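Galactan 1,3-beta-galactosidase (Phanerochaete chrysosporium, PDB 7BYX) probably hydrolyses beta-1,3-linked galactan from arabinogalactan, releasing galactose from the chain end, and binds beta-1,3-galactan through a carbohydrate-binding module. Local coordinates at residues A108-A113 with F128-A133; S135-I140 with T185-G190; S322-S327 with G388-I393; L357-G362 with V381-S386. The protein carries 1 engineered substitution. All coordinates share one frame; numbering follows the deposited sequence.

How the contacts relate
Contacts 1 and 2 belong to the family 43 glycosidase domain, contacts 3 and 4 to the carbohydrate-binding module. The first two touch: Ala-108 O lies 3.0 Å from Ser-135 N, a probable hydrogen bond, and Pro-130 packs on Ser-135. They lead from an outer blade edge, where the glycan of Asn-173 lies, to Asp-137 of the galactose site. Contact 4 is nested in the loop closed by contact 3, and their centres are 11 Å apart. Ser-386 OG and Val-391 O join them at 2.6 Å, probably by a hydrogen bond. They border two linked galactose units, and contact 3 also reaches the calcium ion. The centres of contacts 2 and 4 are 28 Å apart.

Contact 1: residues A108-A113 with F128-A133; sequences AMVGVA and FKPLGA. With NAG (2-acetamido-2-deoxy-beta-D-glucopyranose), chain F; NAG (2-acetamido-2-deoxy-beta-D-glucopyranose), chain B.
Val-110 N donates to Phe-128 O over 2.9 Å, in a nearly straight bond of 168°. Phe-128 N returns a bond of 2.9 Å to Val-110 O. The two residues form an antiparallel hydrogen-bonded pair at the end of the outermost strand of a four-stranded sheet. That sheet, strands 79-88, 93-101, 109-115 and 123-128, is one blade of the five-bladed propeller known for family 43 glycosidases.

The side chains of the pair lie on the same face. The Phe-128 ring stands with CG between the backbone N and the carbonyl carbon (chi1 58°), which brings it over Val-110. There Val-110 CG2 makes a CH-pi contact 3.7 Å from the ring centroid, over one face and 19° off the normal. Val-112 CG2 comes obliquely to within 3.9 Å of Phe-128 CE1.

The other ring face is taken by sugar. C1 of the NAG of chain B sits 3.8 Å above its centre. The next sugar, the NAG of chain F, accepts a bond of 3.1 Å from Lys-129 N at its acetamido O7. On the reverse side of the strand pair, Met-109 CG lies 3.9 Å from Lys-129 CG. The lysine then bends and NZ meets Asp-134 and the carbonyl of Ala-107.

The ring is thus held between an aliphatic branch and the glycan of Asn-173, which lies against it through C1 and takes one bond from a backbone N.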
loop_
_atom_site.group_PDB
_atom_site.type_symbol
_atom_site.label_atom_id
_atom_site.label_comp_id
_atom_site.label_asym_id
_atom_site.label_seq_id
_atom_site.Cartn_x
_atom_site.Cartn_y
_atom_site.Cartn_z
ATOM N N ALA A 108 15.001 6.873 -16.779
ATOM C CA ALA A 108 15.351 5.716 -15.950
ATOM C C ALA A 108 16.575 5.982 -15.060
ATOM O O ALA A 108 17.584 5.256 -15.098
ATOM C CB ALA A 108 15.568 4.480 -16.831
ATOM N N MET A 109 16.462 7.001 -14.208
ATOM C CA MET A 109 17.568 7.357 -13.320
ATOM C C MET A 109 17.200 7.199 -11.843
ATOM O O MET A 109 16.038 7.012 -11.478
ATOM C CB MET A 109 18.039 8.796 -13.572
ATOM C CG MET A 109 18.718 9.004 -14.886
ATOM S SD MET A 109 19.185 10.746 -15.128
ATOM C CE MET A 109 19.901 10.628 -16.768
ATOM N N VAL A 110 18.225 7.275 -10.991
ATOM C CA VAL A 110 18.065 7.437 -9.550
ATOM C C VAL A 110 18.459 8.863 -9.210
ATOM O O VAL A 110 19.304 9.468 -9.879
ATOM C CB VAL A 110 18.917 6.450 -8.712
ATOM C CG1 VAL A 110 18.479 5.036 -8.933
ATOM C CG2 VAL A 110 20.404 6.610 -9.037
ATOM N N GLY A 111 17.860 9.393 -8.151
ATOM C CA GLY A 111 18.235 10.691 -7.624
ATOM C C GLY A 111 18.654 10.559 -6.173
ATOM O O GLY A 111 18.173 9.679 -5.451
ATOM N N VAL A 112 19.564 11.441 -5.746
ATOM C CA VAL A 112 20.091 11.427 -4.387
ATOM C C VAL A 112 19.985 12.826 -3.791
ATOM O O VAL A 112 20.180 13.826 -4.491
ATOM C CB VAL A 112 21.552 10.931 -4.347
ATOM C CG1 VAL A 112 22.075 10.910 -2.895
ATOM C CG2 VAL A 112 21.686 9.545 -5.013
ATOM N N ALA A 113 19.678 12.891 -2.495
ATOM C CA ALA A 113 19.579 14.147 -1.770
ATOM C C ALA A 113 19.901 13.900 -0.303
ATOM O O ALA A 113 19.661 12.811 0.221
ATOM C CB ALA A 113 18.191 14.774 -1.924
ATOM N N PHE A 128 21.250 10.151 -11.960
ATOM C CA PHE A 128 22.182 9.388 -12.785
ATOM C C PHE A 128 21.674 7.965 -12.983
ATOM O O PHE A 128 20.827 7.474 -12.233
ATOM C CB PHE A 128 23.587 9.368 -12.173
ATOM C CG PHE A 128 23.642 8.792 -10.785
ATOM C CD1 PHE A 128 23.475 9.611 -9.670
ATOM C CD2 PHE A 128 23.876 7.436 -10.593
ATOM C CE1 PHE A 128 23.530 9.089 -8.384
ATOM C CE2 PHE A 128 23.933 6.900 -9.313
ATOM C CZ PHE A 128 23.756 7.727 -8.202
ATOM N N LYS A 129 22.231 7.303 -13.996
ATOM C CA LYS A 129 21.972 5.887 -14.237
ATOM C C LYS A 129 22.988 5.046 -13.480
ATOM O O LYS A 129 24.184 5.139 -13.775
ATOM C CB LYS A 129 22.046 5.576 -15.719
ATOM C CG LYS A 129 20.975 6.264 -16.524
ATOM C CD LYS A 129 21.136 6.009 -17.994
ATOM C CE LYS A 129 20.433 4.734 -18.407
ATOM N NZ LYS A 129 18.986 4.992 -18.577
ATOM N N PRO A 130 22.567 4.209 -12.522
ATOM C CA PRO A 130 23.534 3.497 -11.665
ATOM C C PRO A 130 24.317 2.464 -12.456
ATOM O O PRO A 130 23.734 1.611 -13.134
ATOM C CB PRO A 130 22.650 2.832 -10.603
ATOM C CG PRO A 130 21.351 2.673 -11.254
ATOM C CD PRO A 130 21.180 3.836 -12.198
ATOM N N LEU A 131 25.646 2.568 -12.378
ATOM C CA LEU A 131 26.568 1.738 -13.165
ATOM C C LEU A 131 26.261 1.816 -14.667
ATOM O O LEU A 131 26.563 0.880 -15.421
ATOM C CB LEU A 131 26.553 0.274 -12.694
ATOM C CG LEU A 131 26.872 -0.027 -11.226
ATOM C CD1 LEU A 131 26.780 -1.525 -10.923
ATOM C CD2 LEU A 131 28.250 0.499 -10.855
ATOM N N GLY A 132 25.640 2.907 -15.113
ATOM C CA GLY A 132 25.303 3.065 -16.515
ATOM C C GLY A 132 24.059 2.340 -16.990
ATOM O O GLY A 132 23.760 2.392 -18.186
ATOM N N ALA A 133 23.306 1.686 -16.105
ATOM C CA ALA A 133 22.129 0.923 -16.499
ATOM C C ALA A 133 20.848 1.583 -15.991
ATOM O O ALA A 133 20.873 2.417 -15.088
ATOM C CB ALA A 133 22.217 -0.513 -15.976
HETATM C C1 NAG F . 27.071 11.205 -13.969
HETATM C C2 NAG F . 26.380 10.983 -15.297
HETATM C C3 NAG F . 26.984 11.874 -16.322
HETATM C C4 NAG F . 26.788 13.303 -15.879
HETATM C C5 NAG F . 27.589 13.539 -14.587
HETATM C C6 NAG F . 27.458 14.948 -14.085
HETATM C C7 NAG F . 25.383 8.617 -15.746
HETATM C C8 NAG F . 25.668 7.139 -16.056
HETATM N N2 NAG F . 26.537 9.528 -15.611
HETATM O O3 NAG F . 26.382 11.645 -17.631
HETATM O O4 NAG F . 27.139 14.237 -16.913
HETATM O O5 NAG F . 27.122 12.640 -13.521
HETATM O O6 NAG F . 27.555 14.947 -12.681
HETATM O O7 NAG F . 24.242 8.990 -15.637
HETATM C C1 NAG B . 27.400 9.088 -8.959
HETATM C C2 NAG B . 27.465 10.612 -9.006
HETATM C C3 NAG B . 27.005 11.111 -10.309
HETATM C C4 NAG B . 27.779 10.519 -11.438
HETATM C C5 NAG B . 27.771 8.994 -11.365
HETATM C C6 NAG B . 28.647 8.402 -12.425
HETATM C C7 NAG B . 27.100 11.290 -6.643
HETATM C C8 NAG B . 26.260 11.860 -5.490
HETATM N N2 NAG B . 26.556 11.202 -7.988
HETATM O O3 NAG B . 27.142 12.557 -10.315
HETATM O O4 NAG B . 27.102 10.882 -12.636
HETATM O O5 NAG B . 28.220 8.494 -10.061
HETATM O O6 NAG B . 28.192 7.088 -12.610
HETATM O O7 NAG B . 28.206 10.879 -6.477
#

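Contact 2: residues S135-I140 with T185-G190; sequences SRDESI and TLAAPG. Engineered in segment 185-190: Ala-187 (natural residue Glu).
Asp-137 makes the one direct hydrogen bond between 135-140 and 185-190. Its OD2 accepts from Ala-188 N at 2.7 Å, through the lone pair turned away from the other carboxylate oxygen. The bond is bent, with 139° at the hydrogen. The same oxygen lies 3.2 Å from CB of Ala-187, an engineered residue that is glutamate in the natural enzyme. Arg-82 forms a long, weak ion pair with OD2. Asp-137, with Glu-81, Arg-82 and Gln-242, binds galactose in another structure of this protein; the site has no sugar in this model. An alanine here would probably leave Ala-188 N without its acceptor and Arg-82 without this weak partner.

The side chain of Glu-138 starts away from 185-190 and touches Arg-82. A water donates to Glu-138 O and to Pro-189 O, at 2.8 Å each. This is where two propeller blades meet: strand 138-142 is an edge strand of one, and strands 186-187 and 189-194, with a corner at Ala-188, belong to the next. The touching parts run in nearly the same direction, 9° apart, and Pro-189 CG packs 4.0 Å from Glu-138 C.

Ser-139 places OG anti to its own N (chi1 -167°), and from there it donates to a second water at 2.6 Å. That water in turn donates to Pro-189 O over 2.7 Å. Ser-139 CB lies 3.2 Å from the same Pro-189 O.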
loop_
_atom_site.group_PDB
_atom_site.type_symbol
_atom_site.label_atom_id
_atom_site.label_comp_id
_atom_site.label_asym_id
_atom_site.label_seq_id
_atom_site.Cartn_x
_atom_site.Cartn_y
_atom_site.Cartn_z
ATOM N N SER A 135 17.381 2.399 -14.141
ATOM C CA SER A 135 16.797 2.266 -12.816
ATOM C C SER A 135 15.427 2.910 -12.866
ATOM O O SER A 135 15.315 4.085 -13.221
ATOM C CB SER A 135 17.665 2.939 -11.746
ATOM O OG SER A 135 17.338 2.446 -10.454
ATOM N N ARG A 136 14.378 2.152 -12.533
ATOM C CA ARG A 136 13.045 2.725 -12.441
ATOM C C ARG A 136 12.574 2.480 -11.023
ATOM O O ARG A 136 13.061 3.136 -10.089
ATOM C CB ARG A 136 12.154 2.178 -13.562
ATOM C CG ARG A 136 12.499 2.788 -14.917
ATOM C CD ARG A 136 11.654 2.238 -16.053
ATOM N NE ARG A 136 11.940 2.921 -17.316
ATOM C CZ ARG A 136 12.907 2.554 -18.154
ATOM N NH1 ARG A 136 13.680 1.505 -17.866
ATOM N NH2 ARG A 136 13.101 3.241 -19.275
ATOM N N ASP A 137 11.633 1.559 -10.799
ATOM C CA ASP A 137 11.249 1.217 -9.432
ATOM C C ASP A 137 12.488 0.820 -8.640
ATOM O O ASP A 137 13.309 0.028 -9.112
ATOM C CB ASP A 137 10.238 0.063 -9.439
ATOM C CG ASP A 137 8.778 0.535 -9.499
ATOM O OD1 ASP A 137 8.478 1.641 -10.063
ATOM O OD2 ASP A 137 7.918 -0.234 -8.991
ATOM N N GLU A 138 12.635 1.389 -7.450
ATOM C CA GLU A 138 13.800 1.112 -6.625
ATOM C C GLU A 138 13.410 1.120 -5.162
ATOM O O GLU A 138 12.334 1.585 -4.777
ATOM C CB GLU A 138 14.930 2.131 -6.848
ATOM C CG GLU A 138 14.468 3.594 -6.861
ATOM C CD GLU A 138 13.996 4.093 -5.514
ATOM O OE1 GLU A 138 12.972 4.808 -5.456
ATOM O OE2 GLU A 138 14.648 3.773 -4.497
ATOM N N SER A 139 14.325 0.618 -4.348
ATOM C CA SER A 139 14.289 0.802 -2.911
ATOM C C SER A 139 15.733 0.751 -2.428
ATOM O O SER A 139 16.662 0.530 -3.211
ATOM C CB SER A 139 13.407 -0.256 -2.232
ATOM O OG SER A 139 13.109 0.073 -0.874
ATOM N N ILE A 140 15.910 0.950 -1.126
ATOM C CA ILE A 140 17.202 0.932 -0.454
ATOM C C ILE A 140 17.117 -0.060 0.696
ATOM O O ILE A 140 16.141 -0.047 1.456
ATOM C CB ILE A 140 17.585 2.319 0.090
ATOM C CG1 ILE A 140 17.783 3.287 -1.048
ATOM C CG2 ILE A 140 18.853 2.234 0.876
ATOM C CD1 ILE A 140 18.911 2.866 -1.944
ATOM N N THR A 185 11.248 -9.462 -14.298
ATOM C CA THR A 185 10.306 -8.337 -14.426
ATOM C C THR A 185 9.669 -7.963 -13.089
ATOM O O THR A 185 8.448 -7.944 -12.931
ATOM C CB THR A 185 9.217 -8.608 -15.476
ATOM O OG1 THR A 185 8.339 -9.656 -15.030
ATOM C CG2 THR A 185 9.830 -8.976 -16.828
ATOM N N LEU A 186 10.528 -7.629 -12.126
ATOM C CA LEU A 186 10.084 -7.242 -10.796
ATOM C C LEU A 186 10.022 -5.727 -10.651
ATOM O O LEU A 186 10.815 -4.991 -11.245
ATOM C CB LEU A 186 11.008 -7.824 -9.729
ATOM C CG LEU A 186 10.912 -9.345 -9.670
ATOM C CD1 LEU A 186 11.804 -9.869 -8.555
ATOM C CD2 LEU A 186 9.449 -9.747 -9.475
ATOM N N ALA A 187 9.079 -5.265 -9.834
ATOM C CA ALA A 187 8.944 -3.847 -9.511
ATOM C C ALA A 187 8.670 -3.714 -8.017
ATOM O O ALA A 187 8.568 -4.708 -7.290
ATOM C CB ALA A 187 7.835 -3.186 -10.335
ATOM N N ALA A 188 8.583 -2.468 -7.561
ATOM C CA ALA A 188 8.210 -2.099 -6.198
ATOM C C ALA A 188 8.897 -2.961 -5.122
ATOM O O ALA A 188 8.221 -3.538 -4.273
ATOM C CB ALA A 188 6.693 -2.149 -6.036
ATOM N N PRO A 189 10.231 -3.039 -5.130
ATOM C CA PRO A 189 10.911 -3.945 -4.191
ATOM C C PRO A 189 10.967 -3.423 -2.765
ATOM O O PRO A 189 10.845 -2.229 -2.491
ATOM C CB PRO A 189 12.329 -4.051 -4.764
ATOM C CG PRO A 189 12.524 -2.766 -5.489
ATOM C CD PRO A 189 11.188 -2.371 -6.036
ATOM N N GLY A 190 11.187 -4.362 -1.853
ATOM C CA GLY A 190 11.559 -4.064 -0.482
ATOM C C GLY A 190 12.188 -5.313 0.088
ATOM O O GLY A 190 11.917 -6.424 -0.377
HETATM O O HOH W 1 10.096 0.009 -4.073
HETATM O O HOH W 2 10.694 -0.621 -0.273
#

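Contact 3: residues S322-S327 with G388-I393; sequences SGSGFS and GGNVVI. With CA (calcium ion), chain T; GAL (beta-D-galactopyranose), chain H.
Asn-390 holds the loop 322-327 with both ends of its amide. OD1 accepts from Gly-325 N at 2.8 Å. The donor stands above the carbonyl plane, 44° out of it, and so is not on a lone pair. ND2 donates to Ser-324 OG at 3.0 Å, and this partner lies close to the amide plane. With CG anti to the backbone N (chi1 -153°), the amide reaches across to the turn.

Gly-325 adds a CA-H...O contact of 3.3 Å to Asn-390 O. A side chain on Gly-325 would run into that carbonyl. Deeper in, Val-392 CG2 meets the edge of the Phe-326 ring near its plane, 3.5 Å from CD1. Phe-326 CZ also lies 3.6 Å from Gly-389 O. A water bridges Gly-325 O and Val-392 N.

Two type I turns set up these groups. One runs from Gly-323 to Phe-326 and is closed by Phe-326 N to Gly-323 O. The other, Gly-388 to Val-391, presents Gly-389 N to O4 of the galactose of chain H at 3.0 Å. One residue past Phe-326, Ser-327 O binds the calcium ion at 2.4 Å. Glu-308, Glu-310, Lys-330 and Asp-422 also bind it.

The chemistry therefore ties the calcium-binding loop to the sugar-binding turn of the carbohydrate-binding module, by a two-ended amide outside and apolar contact within.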
loop_
_atom_site.group_PDB
_atom_site.type_symbol
_atom_site.label_atom_id
_atom_site.label_comp_id
_atom_site.label_asym_id
_atom_site.label_seq_id
_atom_site.Cartn_x
_atom_site.Cartn_y
_atom_site.Cartn_z
ATOM N N SER A 322 -23.759 -17.474 -7.012
ATOM C CA SER A 322 -22.902 -18.486 -6.413
ATOM C C SER A 322 -21.476 -18.347 -6.942
ATOM O O SER A 322 -21.237 -17.826 -8.035
ATOM C CB SER A 322 -23.421 -19.901 -6.703
ATOM O OG SER A 322 -24.601 -20.177 -5.978
ATOM N N GLY A 323 -20.527 -18.826 -6.147
ATOM C CA GLY A 323 -19.133 -18.853 -6.542
ATOM C C GLY A 323 -18.244 -19.400 -5.442
ATOM O O GLY A 323 -18.467 -19.122 -4.258
ATOM N N SER A 324 -17.222 -20.169 -5.817
ATOM C CA SER A 324 -16.267 -20.639 -4.819
ATOM C C SER A 324 -15.441 -19.513 -4.211
ATOM O O SER A 324 -14.811 -19.727 -3.173
ATOM C CB SER A 324 -15.333 -21.671 -5.424
ATOM O OG SER A 324 -14.627 -21.061 -6.470
ATOM N N GLY A 325 -15.421 -18.329 -4.827
ATOM C CA GLY A 325 -14.785 -17.165 -4.222
ATOM C C GLY A 325 -15.568 -16.531 -3.071
ATOM O O GLY A 325 -15.009 -15.675 -2.375
ATOM N N PHE A 326 -16.820 -16.944 -2.836
ATOM C CA PHE A 326 -17.713 -16.270 -1.889
ATOM C C PHE A 326 -17.753 -16.963 -0.533
ATOM O O PHE A 326 -17.755 -18.196 -0.446
ATOM C CB PHE A 326 -19.148 -16.200 -2.420
ATOM C CG PHE A 326 -19.287 -15.425 -3.683
ATOM C CD1 PHE A 326 -18.661 -14.194 -3.823
ATOM C CD2 PHE A 326 -20.052 -15.919 -4.732
ATOM C CE1 PHE A 326 -18.794 -13.459 -4.994
ATOM C CE2 PHE A 326 -20.191 -15.195 -5.917
ATOM C CZ PHE A 326 -19.555 -13.963 -6.053
ATOM N N SER A 327 -17.836 -16.160 0.522
ATOM C CA SER A 327 -18.171 -16.691 1.837
ATOM C C SER A 327 -19.566 -17.314 1.793
ATOM O O SER A 327 -20.480 -16.782 1.162
ATOM C CB SER A 327 -18.103 -15.568 2.871
ATOM O OG SER A 327 -18.508 -16.019 4.147
ATOM N N GLY A 388 -12.186 -10.241 -10.833
ATOM C CA GLY A 388 -13.048 -11.183 -11.522
ATOM C C GLY A 388 -14.337 -11.391 -10.765
ATOM O O GLY A 388 -14.466 -11.041 -9.592
ATOM N N GLY A 389 -15.305 -11.984 -11.468
ATOM C CA GLY A 389 -16.598 -12.254 -10.865
ATOM C C GLY A 389 -16.533 -13.226 -9.706
ATOM O O GLY A 389 -17.432 -13.231 -8.864
ATOM N N ASN A 390 -15.477 -14.035 -9.627
ATOM C CA ASN A 390 -15.289 -14.988 -8.539
ATOM C C ASN A 390 -14.237 -14.529 -7.524
ATOM O O ASN A 390 -13.753 -15.344 -6.732
ATOM C CB ASN A 390 -14.902 -16.361 -9.103
ATOM C CG ASN A 390 -15.304 -17.503 -8.191
ATOM O OD1 ASN A 390 -16.223 -17.358 -7.383
ATOM N ND2 ASN A 390 -14.622 -18.648 -8.314
ATOM N N VAL A 391 -13.850 -13.256 -7.535
ATOM C CA VAL A 391 -12.764 -12.781 -6.677
ATOM C C VAL A 391 -13.315 -11.710 -5.758
ATOM O O VAL A 391 -13.827 -10.691 -6.230
ATOM C CB VAL A 391 -11.579 -12.251 -7.498
ATOM C CG1 VAL A 391 -10.378 -11.959 -6.593
ATOM C CG2 VAL A 391 -11.214 -13.256 -8.570
ATOM N N VAL A 392 -13.193 -11.920 -4.451
ATOM C CA VAL A 392 -13.736 -10.996 -3.455
ATOM C C VAL A 392 -12.596 -10.252 -2.771
ATOM O O VAL A 392 -11.591 -10.862 -2.385
ATOM C CB VAL A 392 -14.598 -11.748 -2.417
ATOM C CG1 VAL A 392 -14.916 -10.873 -1.199
ATOM C CG2 VAL A 392 -15.874 -12.279 -3.071
ATOM N N ILE A 393 -12.766 -8.933 -2.606
ATOM C CA ILE A 393 -11.933 -8.080 -1.769
ATOM C C ILE A 393 -12.853 -7.229 -0.898
ATOM O O ILE A 393 -14.068 -7.244 -1.065
ATOM C CB ILE A 393 -10.989 -7.187 -2.605
ATOM C CG1 ILE A 393 -11.809 -6.197 -3.456
ATOM C CG2 ILE A 393 -10.028 -8.068 -3.449
ATOM C CD1 ILE A 393 -10.993 -5.285 -4.355
HETATM CA CA CA T . -21.736 -14.743 1.155
HETATM C C1 GAL H . -16.888 -15.645 -15.259
HETATM C C2 GAL H . -17.051 -14.589 -14.183
HETATM C C3 GAL H . -17.230 -13.297 -14.878
HETATM C C4 GAL H . -15.903 -12.836 -15.433
HETATM C C5 GAL H . -15.225 -13.953 -16.219
HETATM C C6 GAL H . -13.912 -14.317 -15.565
HETATM O O1 GAL H . -16.299 -16.738 -14.708
HETATM O O2 GAL H . -18.182 -14.974 -13.343
HETATM O O3 GAL H . -17.847 -12.304 -14.014
HETATM O O4 GAL H . -14.990 -12.342 -14.414
HETATM O O5 GAL H . -16.064 -15.163 -16.419
HETATM O O6 GAL H . -12.892 -14.002 -16.465
HETATM O O HOH W 3 -12.467 -14.601 -3.224
#

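Contact 4: residues L357-G362 with V381-S386; sequences LYFANG and VDQPDS. With GAL (beta-D-galactopyranose), chain C.
The two sheets of the beta-sandwich of the carbohydrate-binding module meet here, strand 351-360 of one facing strand 379-383 of the other. Phe-359 and Asn-361 carry most of the contact. The Phe-359 ring projects between the two sheets, with CG between the backbone N and the carbonyl carbon (chi1 67°). Gln-383 CB lies over one face in a CH-pi contact, 4.0 Å from the ring centroid. Pro-384 O sits at the ring edge in plane, 3.2 Å from CE1, and Pro-384 CD touches CZ. An alanine at Phe-359 would probably open a gap between the sheets and leave Gln-383 CB and the proline ring without this partner.

Two residues earlier in the strand, Leu-357 CD2 and Val-381 CG1 meet tip to tip at 3.9 Å. At the other end Asn-361 is tied to the second segment by backbone and side chain. Its N donates to Ser-386 OG at 2.9 Å, almost straight at 174°; the same hydroxyl is also bonded to Val-391 O. Ser-386 N gives a bond of 3.0 Å to Asn-361 O. ND2 reaches Gln-383 O at 3.2 Å, makes a weak bond to Pro-384 O, and also donates to Thr-365 O. OD1 accepts from Asp-363 N, so the buried amide is used at both ends. Gly-362 C lies 3.3 Å from O4 of the galactose of chain C.

Gln-383 OE1 accepts from Ala-419 N, just before strand 420-426. In its own sheet, strand 351-360 lies between 420-426 and 392-401. Val-369 of strand 367-373 packs on both Leu-357 and Gln-383.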
loop_
_atom_site.group_PDB
_atom_site.type_symbol
_atom_site.label_atom_id
_atom_site.label_comp_id
_atom_site.label_asym_id
_atom_site.label_seq_id
_atom_site.Cartn_x
_atom_site.Cartn_y
_atom_site.Cartn_z
ATOM N N LEU A 357 -16.942 -4.066 3.639
ATOM C CA LEU A 357 -17.829 -4.560 2.587
ATOM C C LEU A 357 -17.029 -5.527 1.723
ATOM O O LEU A 357 -16.084 -5.116 1.053
ATOM C CB LEU A 357 -18.361 -3.395 1.746
ATOM C CG LEU A 357 -19.622 -2.623 2.167
ATOM C CD1 LEU A 357 -19.704 -2.467 3.680
ATOM C CD2 LEU A 357 -19.778 -1.259 1.451
ATOM N N TYR A 358 -17.393 -6.805 1.758
ATOM C CA TYR A 358 -16.767 -7.843 0.944
ATOM C C TYR A 358 -17.566 -8.013 -0.351
ATOM O O TYR A 358 -18.761 -8.304 -0.305
ATOM C CB TYR A 358 -16.692 -9.163 1.722
ATOM C CG TYR A 358 -15.572 -9.162 2.732
ATOM C CD1 TYR A 358 -15.636 -8.352 3.860
ATOM C CD2 TYR A 358 -14.434 -9.928 2.537
ATOM C CE1 TYR A 358 -14.619 -8.311 4.767
ATOM C CE2 TYR A 358 -13.410 -9.901 3.445
ATOM C CZ TYR A 358 -13.510 -9.076 4.558
ATOM O OH TYR A 358 -12.503 -9.012 5.472
ATOM N N PHE A 359 -16.908 -7.851 -1.502
ATOM C CA PHE A 359 -17.636 -7.796 -2.761
ATOM C C PHE A 359 -16.780 -8.356 -3.886
ATOM O O PHE A 359 -15.549 -8.310 -3.818
ATOM C CB PHE A 359 -18.038 -6.355 -3.099
ATOM C CG PHE A 359 -16.859 -5.473 -3.388
ATOM C CD1 PHE A 359 -16.333 -5.387 -4.679
ATOM C CD2 PHE A 359 -16.240 -4.770 -2.364
ATOM C CE1 PHE A 359 -15.232 -4.593 -4.942
ATOM C CE2 PHE A 359 -15.133 -3.986 -2.616
ATOM C CZ PHE A 359 -14.631 -3.895 -3.906
ATOM N N ALA A 360 -17.446 -8.861 -4.933
ATOM C CA ALA A 360 -16.823 -9.147 -6.222
ATOM C C ALA A 360 -17.272 -8.135 -7.281
ATOM O O ALA A 360 -18.451 -7.771 -7.348
ATOM C CB ALA A 360 -17.172 -10.552 -6.699
ATOM N N ASN A 361 -16.331 -7.702 -8.123
ATOM C CA ASN A 361 -16.606 -6.787 -9.237
ATOM C C ASN A 361 -15.725 -7.234 -10.396
ATOM O O ASN A 361 -14.548 -6.876 -10.452
ATOM C CB ASN A 361 -16.328 -5.326 -8.869
ATOM C CG ASN A 361 -16.337 -4.384 -10.089
ATOM O OD1 ASN A 361 -16.842 -4.732 -11.157
ATOM N ND2 ASN A 361 -15.774 -3.184 -9.920
ATOM N N GLY A 362 -16.301 -7.983 -11.332
ATOM C CA GLY A 362 -15.523 -8.474 -12.450
ATOM C C GLY A 362 -15.293 -7.506 -13.596
ATOM O O GLY A 362 -14.640 -7.886 -14.573
ATOM N N VAL A 381 -20.161 4.207 -1.635
ATOM C CA VAL A 381 -18.895 3.544 -1.347
ATOM C C VAL A 381 -18.305 3.022 -2.649
ATOM O O VAL A 381 -18.981 2.310 -3.398
ATOM C CB VAL A 381 -19.080 2.407 -0.327
ATOM C CG1 VAL A 381 -17.744 1.796 0.020
ATOM C CG2 VAL A 381 -19.755 2.927 0.923
ATOM N N ASP A 382 -17.049 3.386 -2.917
ATOM C CA ASP A 382 -16.334 2.928 -4.103
ATOM C C ASP A 382 -16.047 1.442 -4.022
ATOM O O ASP A 382 -15.660 0.926 -2.968
ATOM C CB ASP A 382 -14.999 3.655 -4.246
ATOM C CG ASP A 382 -15.135 5.001 -4.894
ATOM O OD1 ASP A 382 -15.991 5.137 -5.793
ATOM O OD2 ASP A 382 -14.374 5.916 -4.512
ATOM N N GLN A 383 -16.179 0.766 -5.162
ATOM C CA GLN A 383 -15.944 -0.673 -5.256
ATOM C C GLN A 383 -14.984 -0.909 -6.412
ATOM O O GLN A 383 -15.403 -1.087 -7.567
ATOM C CB GLN A 383 -17.259 -1.447 -5.413
ATOM C CG GLN A 383 -18.097 -1.469 -4.126
ATOM C CD GLN A 383 -19.480 -2.073 -4.314
ATOM O OE1 GLN A 383 -20.189 -1.766 -5.284
ATOM N NE2 GLN A 383 -19.867 -2.949 -3.387
ATOM N N PRO A 384 -13.674 -0.916 -6.137
ATOM C CA PRO A 384 -12.689 -1.212 -7.186
ATOM C C PRO A 384 -12.987 -2.500 -7.945
ATOM O O PRO A 384 -13.715 -3.367 -7.452
ATOM C CB PRO A 384 -11.376 -1.331 -6.406
ATOM C CG PRO A 384 -11.601 -0.537 -5.173
ATOM C CD PRO A 384 -13.048 -0.669 -4.831
ATOM N N ASP A 385 -12.464 -2.608 -9.165
ATOM C CA ASP A 385 -12.423 -3.899 -9.831
ATOM C C ASP A 385 -11.711 -4.891 -8.920
ATOM O O ASP A 385 -10.618 -4.610 -8.421
ATOM C CB ASP A 385 -11.702 -3.778 -11.180
ATOM C CG ASP A 385 -10.362 -3.029 -11.079
ATOM O OD1 ASP A 385 -10.372 -1.827 -10.729
ATOM O OD2 ASP A 385 -9.299 -3.633 -11.359
ATOM N N SER A 386 -12.347 -6.031 -8.667
ATOM C CA SER A 386 -11.814 -7.014 -7.735
ATOM C C SER A 386 -10.907 -8.044 -8.390
ATOM O O SER A 386 -10.241 -8.794 -7.677
ATOM C CB SER A 386 -12.952 -7.753 -7.027
ATOM O OG SER A 386 -13.566 -8.676 -7.916
HETATM C C1 GAL C . -18.612 -11.437 -14.754
HETATM C C2 GAL C . -19.432 -10.678 -13.727
HETATM C C3 GAL C . -20.232 -9.617 -14.385
HETATM C C4 GAL C . -19.389 -8.695 -15.219
HETATM C C5 GAL C . -18.514 -9.461 -16.188
HETATM C C6 GAL C . -17.539 -8.506 -16.831
HETATM O O2 GAL C . -20.280 -11.629 -13.009
HETATM O O3 GAL C . -20.933 -8.843 -13.382
HETATM O O4 GAL C . -18.471 -7.975 -14.386
HETATM O O5 GAL C . -17.733 -10.489 -15.496
HETATM O O6 GAL C . -16.710 -9.253 -17.670
#